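Local coordinates for amorpha-4,11-diene synthase (Artemisia annua, PDB 4GAX), which probably cyclises farnesyl diphosphate into a sesquiterpene, releasing diphosphate, as a plant class I terpene synthase, at residues A[302-307]-A[426-431]; A[309-314]-A[358-363]. All coordinates share one frame; numbering follows the deposited sequence.

Interaction 1: residues A[302-307]-A[426-431]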
ATOM      1  N   ARG A 302      10.000   8.168   2.329  1.00 18.67           N
ATOM      2  CA  ARG A 302       9.855   7.599   0.990  1.00 21.55           C
ATOM      3  C   ARG A 302      11.188   7.449   0.265  1.00 23.95           C
ATOM      4  O   ARG A 302      11.450   6.436  -0.411  1.00 21.21           O
ATOM      5  CB  ARG A 302       8.931   8.475   0.118  1.00 21.49           C
ATOM      6  CG  ARG A 302       7.450   8.274   0.359  1.00 24.23           C
ATOM      7  CD  ARG A 302       6.650   8.934  -0.766  1.00 18.92           C
ATOM      8  NE  ARG A 302       6.775  10.391  -0.725  1.00 18.98           N
ATOM      9  CZ  ARG A 302       6.114  11.168   0.129  1.00 24.06           C
ATOM     10  NH1 ARG A 302       5.295  10.620   1.030  1.00 18.52           N
ATOM     11  NH2 ARG A 302       6.275  12.493   0.086  1.00 24.17           N
ATOM     12  N   ILE A 303      12.022   8.479   0.363  1.00 14.35           N
ATOM     13  CA  ILE A 303      13.298   8.455  -0.357  1.00 13.39           C
ATOM     14  C   ILE A 303      14.183   7.340   0.187  1.00 16.76           C
ATOM     15  O   ILE A 303      14.778   6.582  -0.578  1.00 22.50           O
ATOM     16  CB  ILE A 303      14.012   9.818  -0.289  1.00 24.80           C
ATOM     17  CG1 ILE A 303      13.259  10.824  -1.175  1.00 16.72           C
ATOM     18  CG2 ILE A 303      15.471   9.691  -0.740  1.00 20.25           C
ATOM     19  CD1 ILE A 303      13.718  12.273  -1.002  1.00 20.59           C
ATOM     20  N   PHE A 304      14.240   7.206   1.509  1.00 17.73           N
ATOM     21  CA  PHE A 304      15.068   6.161   2.117  1.00 18.38           C
ATOM     22  C   PHE A 304      14.528   4.771   1.757  1.00 21.57           C
ATOM     23  O   PHE A 304      15.291   3.859   1.447  1.00 19.63           O
ATOM     24  CB  PHE A 304      15.114   6.315   3.643  1.00 13.00           C
ATOM     25  CG  PHE A 304      16.005   5.317   4.305  1.00 21.48           C
ATOM     26  CD1 PHE A 304      17.360   5.285   4.003  1.00 21.92           C
ATOM     27  CD2 PHE A 304      15.489   4.365   5.176  1.00 19.28           C
ATOM     28  CE1 PHE A 304      18.211   4.335   4.587  1.00 22.51           C
ATOM     29  CE2 PHE A 304      16.327   3.408   5.766  1.00 21.54           C
ATOM     30  CZ  PHE A 304      17.697   3.401   5.475  1.00 23.50           C
ATOM     31  N   LEU A 305      13.210   4.616   1.814  1.00 18.86           N
ATOM     32  CA  LEU A 305      12.582   3.336   1.532  1.00 24.53           C
ATOM     33  C   LEU A 305      12.847   2.937   0.091  1.00 22.72           C
ATOM     34  O   LEU A 305      13.149   1.776  -0.198  1.00 25.87           O
ATOM     35  CB  LEU A 305      11.080   3.403   1.822  1.00 22.63           C
ATOM     36  CG  LEU A 305      10.211   2.180   1.472  1.00 15.64           C
ATOM     37  CD1 LEU A 305      10.653   0.933   2.226  1.00 20.71           C
ATOM     38  CD2 LEU A 305       8.721   2.498   1.811  1.00 19.21           C
ATOM     39  N   ALA A 306      12.776   3.904  -0.812  1.00 17.32           N
ATOM     40  CA  ALA A 306      13.057   3.625  -2.212  1.00 13.66           C
ATOM     41  C   ALA A 306      14.489   3.113  -2.378  1.00 22.06           C
ATOM     42  O   ALA A 306      14.724   2.157  -3.122  1.00 18.54           O
ATOM     43  CB  ALA A 306      12.835   4.884  -3.060  1.00 19.25           C
ATOM     44  N   LYS A 307      15.444   3.746  -1.696  1.00 19.24           N
ATOM     45  CA  LYS A 307      16.834   3.281  -1.745  1.00 20.25           C
ATOM     46  C   LYS A 307      16.974   1.859  -1.221  1.00 17.12           C
ATOM     47  O   LYS A 307      17.668   1.038  -1.819  1.00 20.92           O
ATOM     48  CB  LYS A 307      17.741   4.220  -0.952  1.00 18.46           C
ATOM     49  CG  LYS A 307      17.804   5.628  -1.563  1.00 20.91           C
ATOM     50  CD  LYS A 307      18.625   6.578  -0.677  1.00 24.57           C
ATOM     51  CE  LYS A 307      18.780   7.960  -1.339  1.00 22.73           C
ATOM     52  NZ  LYS A 307      19.606   8.881  -0.478  1.00 21.04           N
ATOM     53  N   CYS A 426      10.303   1.388   7.101  1.00 25.88           N
ATOM     54  CA  CYS A 426       9.364   2.483   7.403  1.00 20.96           C
ATOM     55  C   CYS A 426       9.570   3.025   8.815  1.00 28.07           C
ATOM     56  O   CYS A 426       9.421   4.234   9.049  1.00 22.14           O
ATOM     57  CB  CYS A 426       7.909   2.040   7.241  1.00 23.00           C
ATOM     58  SG  CYS A 426       7.416   1.873   5.500  1.00 27.76           S
ATOM     59  N   TYR A 427       9.880   2.131   9.761  1.00 21.87           N
ATOM     60  CA  TYR A 427      10.170   2.569  11.120  1.00 23.70           C
ATOM     61  C   TYR A 427      11.324   3.579  11.102  1.00 28.06           C
ATOM     62  O   TYR A 427      11.253   4.644  11.725  1.00 26.54           O
ATOM     63  CB  TYR A 427      10.579   1.396  12.009  1.00 27.26           C
ATOM     64  CG  TYR A 427       9.458   0.502  12.507  1.00 25.57           C
ATOM     65  CD1 TYR A 427       9.660  -0.319  13.611  1.00 37.86           C
ATOM     66  CD2 TYR A 427       8.228   0.436  11.857  1.00 22.57           C
ATOM     67  CE1 TYR A 427       8.668  -1.157  14.081  1.00 40.95           C
ATOM     68  CE2 TYR A 427       7.216  -0.409  12.330  1.00 28.80           C
ATOM     69  CZ  TYR A 427       7.450  -1.199  13.441  1.00 32.42           C
ATOM     70  OH  TYR A 427       6.472  -2.040  13.931  1.00 33.84           O
ATOM     71  N   LEU A 428      12.395   3.236  10.393  1.00 25.43           N
ATOM     72  CA  LEU A 428      13.586   4.085  10.370  1.00 25.23           C
ATOM     73  C   LEU A 428      13.279   5.427   9.725  1.00 32.61           C
ATOM     74  O   LEU A 428      13.782   6.458  10.169  1.00 32.22           O
ATOM     75  CB  LEU A 428      14.733   3.403   9.617  1.00 25.08           C
ATOM     76  CG  LEU A 428      15.289   2.135  10.262  1.00 26.69           C
ATOM     77  CD1 LEU A 428      16.578   1.694   9.550  1.00 26.88           C
ATOM     78  CD2 LEU A 428      15.551   2.385  11.738  1.00 25.78           C
ATOM     79  N   GLY A 429      12.448   5.410   8.680  1.00 29.03           N
ATOM     80  CA  GLY A 429      12.091   6.626   7.970  1.00 30.95           C
ATOM     81  C   GLY A 429      11.138   7.484   8.784  1.00 32.90           C
ATOM     82  O   GLY A 429      11.075   8.698   8.592  1.00 38.74           O
ATOM     83  N   MET A 430      10.401   6.850   9.692  1.00 31.29           N
ATOM     84  CA  MET A 430       9.483   7.551  10.597  1.00 32.13           C
ATOM     85  C   MET A 430       9.944   7.509  12.046  1.00 35.70           C
ATOM     86  O   MET A 430       9.161   7.203  12.955  1.00 41.06           O
ATOM     87  CB  MET A 430       8.081   6.952  10.497  1.00 35.30           C
ATOM     88  CG  MET A 430       7.394   7.261   9.201  1.00 32.26           C
ATOM     89  SD  MET A 430       5.684   6.640   9.132  1.00 54.29           S
ATOM     90  CE  MET A 430       5.920   5.479   7.797  1.00 22.93           C
ATOM     91  N   SER A 431      11.212   7.838  12.259  1.00 36.64           N
ATOM     92  CA  SER A 431      11.836   7.749  13.574  1.00 36.24           C
ATOM     93  C   SER A 431      11.168   8.579  14.676  1.00 33.41           C
ATOM     94  O   SER A 431      11.230   8.216  15.859  1.00 38.87           O
ATOM     95  CB  SER A 431      13.309   8.150  13.465  1.00 36.38           C
ATOM     96  OG  SER A 431      13.448   9.231  12.557  1.00 37.90           O
TER
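Phe-304 and Leu-428 form the first of two apolar contacts between the helix segment 302-307 and the end of helix 419-429; no hydrogen bond crosses between them. The ring of Phe-304 meets the leucine obliquely: CE2 lies 4.2 Å from Leu-428 CD1 and equally far from Leu-428 CB, so one ring corner rests against both the root and a branch of the leucine. With CG opposite the backbone N, the Phe-304 chi1 of -177° carries the ring toward segment 426-431 and places CE2 at Leu-428. The second contact pairs methyl with sulfur, Leu-305 CD2 lying 4.0 Å from Cys-426 SG. Although the CB of Cys-426 points away from segment 302-307, its chi1 of -74° swings SG back to the leucine methyl.

Backbone proximity is the other element. The CA atoms of Phe-304 and Gly-429 are 6.6 Å apart, and Gly-429 brings no side chain to this closest backbone approach. Just beyond it the helix ends, as Met-430 departs from helical backbone angles (psi 49°). All four touching side chains are buried; Leu-368 of helix 351-370 also packs on Leu-428, and Leu-528 of helix 519-535 on Cys-426. This is close helix-helix packing inside the α-helical metal-binding domain of a plant class I terpene synthase.

Interaction 2: residues A[309-314]-A[358-363]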
ATOM      1  N   ILE A 309      14.659  -0.442  -1.110  1.00 19.93           N
ATOM      2  CA  ILE A 309      14.061  -1.342  -2.107  1.00 22.12           C
ATOM      3  C   ILE A 309      15.001  -1.572  -3.304  1.00 21.87           C
ATOM      4  O   ILE A 309      15.113  -2.699  -3.825  1.00 20.54           O
ATOM      5  CB  ILE A 309      12.658  -0.847  -2.547  1.00 27.87           C
ATOM      6  CG1 ILE A 309      11.710  -0.904  -1.352  1.00 21.73           C
ATOM      7  CG2 ILE A 309      12.114  -1.688  -3.706  1.00 25.29           C
ATOM      8  CD1 ILE A 309      10.368  -0.178  -1.559  1.00 22.38           C
ATOM      9  N   ALA A 310      15.708  -0.523  -3.729  1.00 19.92           N
ATOM     10  CA  ALA A 310      16.700  -0.690  -4.790  1.00 19.86           C
ATOM     11  C   ALA A 310      17.814  -1.625  -4.330  1.00 22.34           C
ATOM     12  O   ALA A 310      18.316  -2.431  -5.113  1.00 27.14           O
ATOM     13  CB  ALA A 310      17.272   0.656  -5.213  1.00 24.29           C
ATOM     14  N   LEU A 311      18.187  -1.539  -3.052  1.00 19.58           N
ATOM     15  CA  LEU A 311      19.261  -2.399  -2.517  1.00 28.24           C
ATOM     16  C   LEU A 311      18.830  -3.860  -2.397  1.00 30.56           C
ATOM     17  O   LEU A 311      19.619  -4.780  -2.652  1.00 31.32           O
ATOM     18  CB  LEU A 311      19.721  -1.891  -1.156  1.00 29.45           C
ATOM     19  CG  LEU A 311      20.602  -0.644  -1.144  1.00 24.35           C
ATOM     20  CD1 LEU A 311      20.773  -0.215   0.318  1.00 21.55           C
ATOM     21  CD2 LEU A 311      21.961  -0.973  -1.780  1.00 21.06           C
ATOM     22  N   VAL A 312      17.574  -4.056  -2.003  1.00 30.48           N
ATOM     23  CA  VAL A 312      16.963  -5.375  -1.908  1.00 32.01           C
ATOM     24  C   VAL A 312      16.910  -6.033  -3.282  1.00 27.95           C
ATOM     25  O   VAL A 312      17.220  -7.213  -3.440  1.00 35.28           O
ATOM     26  CB  VAL A 312      15.519  -5.256  -1.357  1.00 28.27           C
ATOM     27  CG1 VAL A 312      14.745  -6.542  -1.591  1.00 32.16           C
ATOM     28  CG2 VAL A 312      15.553  -4.895   0.108  1.00 32.87           C
ATOM     29  N   THR A 313      16.499  -5.254  -4.270  1.00 31.41           N
ATOM     30  CA  THR A 313      16.434  -5.722  -5.643  1.00 39.48           C
ATOM     31  C   THR A 313      17.808  -6.209  -6.106  1.00 40.28           C
ATOM     32  O   THR A 313      17.920  -7.291  -6.692  1.00 36.01           O
ATOM     33  CB  THR A 313      15.907  -4.604  -6.568  1.00 42.10           C
ATOM     34  OG1 THR A 313      14.607  -4.185  -6.118  1.00 44.70           O
ATOM     35  CG2 THR A 313      15.811  -5.088  -7.998  1.00 48.36           C
ATOM     36  N   LEU A 314      18.852  -5.428  -5.825  1.00 32.39           N
ATOM     37  CA  LEU A 314      20.214  -5.819  -6.191  1.00 31.27           C
ATOM     38  C   LEU A 314      20.604  -7.098  -5.493  1.00 33.73           C
ATOM     39  O   LEU A 314      21.057  -8.054  -6.140  1.00 35.10           O
ATOM     40  CB  LEU A 314      21.220  -4.732  -5.804  1.00 34.75           C
ATOM     41  CG  LEU A 314      21.249  -3.498  -6.700  1.00 33.63           C
ATOM     42  CD1 LEU A 314      21.794  -2.292  -5.945  1.00 37.81           C
ATOM     43  CD2 LEU A 314      22.106  -3.788  -7.899  1.00 32.68           C
ATOM     44  N   MET A 358      26.563   0.018   2.301  1.00 22.10           N
ATOM     45  CA  MET A 358      27.152   0.555   3.518  1.00 22.56           C
ATOM     46  C   MET A 358      27.008   2.076   3.584  1.00 26.22           C
ATOM     47  O   MET A 358      26.695   2.611   4.644  1.00 22.57           O
ATOM     48  CB  MET A 358      28.624   0.135   3.656  1.00 24.92           C
ATOM     49  CG  MET A 358      28.803  -1.292   4.165  1.00 33.48           C
ATOM     50  SD  MET A 358      28.204  -1.497   5.856  1.00 38.84           S
ATOM     51  CE  MET A 358      27.190  -2.935   5.701  1.00121.66           C
ATOM     52  N   ASP A 359      27.225   2.753   2.455  1.00 23.95           N
ATOM     53  CA  ASP A 359      27.073   4.212   2.370  1.00 24.90           C
ATOM     54  C   ASP A 359      25.640   4.622   2.655  1.00 22.47           C
ATOM     55  O   ASP A 359      25.380   5.659   3.271  1.00 22.27           O
ATOM     56  CB  ASP A 359      27.431   4.728   0.970  1.00 20.85           C
ATOM     57  CG  ASP A 359      28.937   4.822   0.733  1.00 31.34           C
ATOM     58  OD1 ASP A 359      29.730   4.562   1.667  1.00 28.81           O
ATOM     59  OD2 ASP A 359      29.329   5.172  -0.402  1.00 33.62           O
ATOM     60  N   THR A 360      24.695   3.831   2.162  1.00 22.32           N
ATOM     61  CA  THR A 360      23.290   4.177   2.321  1.00 19.49           C
ATOM     62  C   THR A 360      22.858   4.031   3.781  1.00 24.29           C
ATOM     63  O   THR A 360      22.230   4.934   4.364  1.00 19.04           O
ATOM     64  CB  THR A 360      22.405   3.293   1.405  1.00 27.29           C
ATOM     65  OG1 THR A 360      22.771   3.501   0.028  1.00 25.87           O
ATOM     66  CG2 THR A 360      20.949   3.625   1.592  1.00 29.04           C
ATOM     67  N   TYR A 361      23.199   2.901   4.394  1.00 20.33           N
ATOM     68  CA  TYR A 361      22.840   2.710   5.797  1.00 22.26           C
ATOM     69  C   TYR A 361      23.640   3.591   6.747  1.00 23.04           C
ATOM     70  O   TYR A 361      23.110   4.043   7.760  1.00 27.17           O
ATOM     71  CB  TYR A 361      22.935   1.230   6.201  1.00 26.93           C
ATOM     72  CG  TYR A 361      21.680   0.501   5.846  1.00 25.94           C
ATOM     73  CD1 TYR A 361      20.556   0.593   6.665  1.00 23.37           C
ATOM     74  CD2 TYR A 361      21.587  -0.231   4.672  1.00 20.04           C
ATOM     75  CE1 TYR A 361      19.384  -0.049   6.335  1.00 27.47           C
ATOM     76  CE2 TYR A 361      20.404  -0.887   4.334  1.00 26.18           C
ATOM     77  CZ  TYR A 361      19.315  -0.793   5.162  1.00 26.93           C
ATOM     78  OH  TYR A 361      18.137  -1.441   4.836  1.00 22.97           O
ATOM     79  N   THR A 362      24.904   3.841   6.422  1.00 21.48           N
ATOM     80  CA  THR A 362      25.725   4.687   7.280  1.00 25.56           C
ATOM     81  C   THR A 362      25.198   6.127   7.315  1.00 25.30           C
ATOM     82  O   THR A 362      25.214   6.774   8.358  1.00 29.12           O
ATOM     83  CB  THR A 362      27.189   4.667   6.854  1.00 28.81           C
ATOM     84  OG1 THR A 362      27.703   3.344   7.051  1.00 29.71           O
ATOM     85  CG2 THR A 362      28.010   5.657   7.676  1.00 35.25           C
ATOM     86  N   GLU A 363      24.720   6.622   6.180  1.00 30.92           N
ATOM     87  CA  GLU A 363      24.122   7.949   6.162  1.00 26.67           C
ATOM     88  C   GLU A 363      22.899   8.005   7.092  1.00 24.65           C
ATOM     89  O   GLU A 363      22.697   8.993   7.816  1.00 25.50           O
ATOM     90  CB  GLU A 363      23.756   8.366   4.738  1.00 33.00           C
ATOM     91  CG  GLU A 363      22.657   9.408   4.701  1.00 41.16           C
ATOM     92  CD  GLU A 363      22.589  10.164   3.394  1.00 61.10           C
ATOM     93  OE1 GLU A 363      21.699  11.036   3.272  1.00 69.47           O
ATOM     94  OE2 GLU A 363      23.417   9.896   2.493  1.00 64.24           O
TER
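Leu-311 and Thr-360 meet end to end, and a single methyl, Leu-311 CD1, makes the whole contact. Leu-311 CD1 lies 4.0 Å from Thr-360 CB and the same distance from Thr-360 CG2, meeting the apolar part of the threonine. Leu-311 CD1 is also 4.1 Å from Tyr-361 CE2, set obliquely to the ring, which comes near although the CB of Tyr-361 does not point straight at the other helix. With 9.1 Å between the CA atoms of Leu-311 and Thr-360, side chains alone bridge the helices.

What turns the methyl of Thr-360 outward is its chi1 of -61°: CG2 stands opposite the backbone N, while OG1 lies beside that N and hydrogen-bonds to the carbonyl O of Leu-356 one turn earlier. The buried hydroxyl is thus satisfied within its own helix, and Thr-313 OG1 and Thr-362 OG1 make helix-internal bonds of the same kind to Ile-309 O and Met-358 O. The Tyr-361 ring is bordered by other aromatics, edge-to-face with Trp-338 and at about 45° to Phe-357.

Trp-265 of helix 238-269 touches both Ala-310 and Thr-360, and helix 374-399 packs on Tyr-361 through Phe-377 and Val-384 and on Val-312 through Phe-387. Helices 238-269 and 374-399 both border the meeting of helices 299-322 and 351-370, while helix 282-292 packs on Ile-309 and Ala-310.

In the fold
Helix 299-322 comes first along the chain and supplies one partner to each contact, segment 302-307 and then, one residue later, 309-314. The chain returns in helix 351-370 to close the shorter loop, interaction 2, with 43 residues between its segments. It runs on to helix 419-429, where interaction 1 closes the longer loop, whose 118 intervening residues include all of interaction 2; the loops nest and do not cross. Their centres lie 11 Å apart and they touch directly, Phe-304 CZ being 3.9 Å from Tyr-361 CE1. Helix 299-322, whose later part carries the aspartate-rich DDxxD motif, is thereby tied to two helices of one domain.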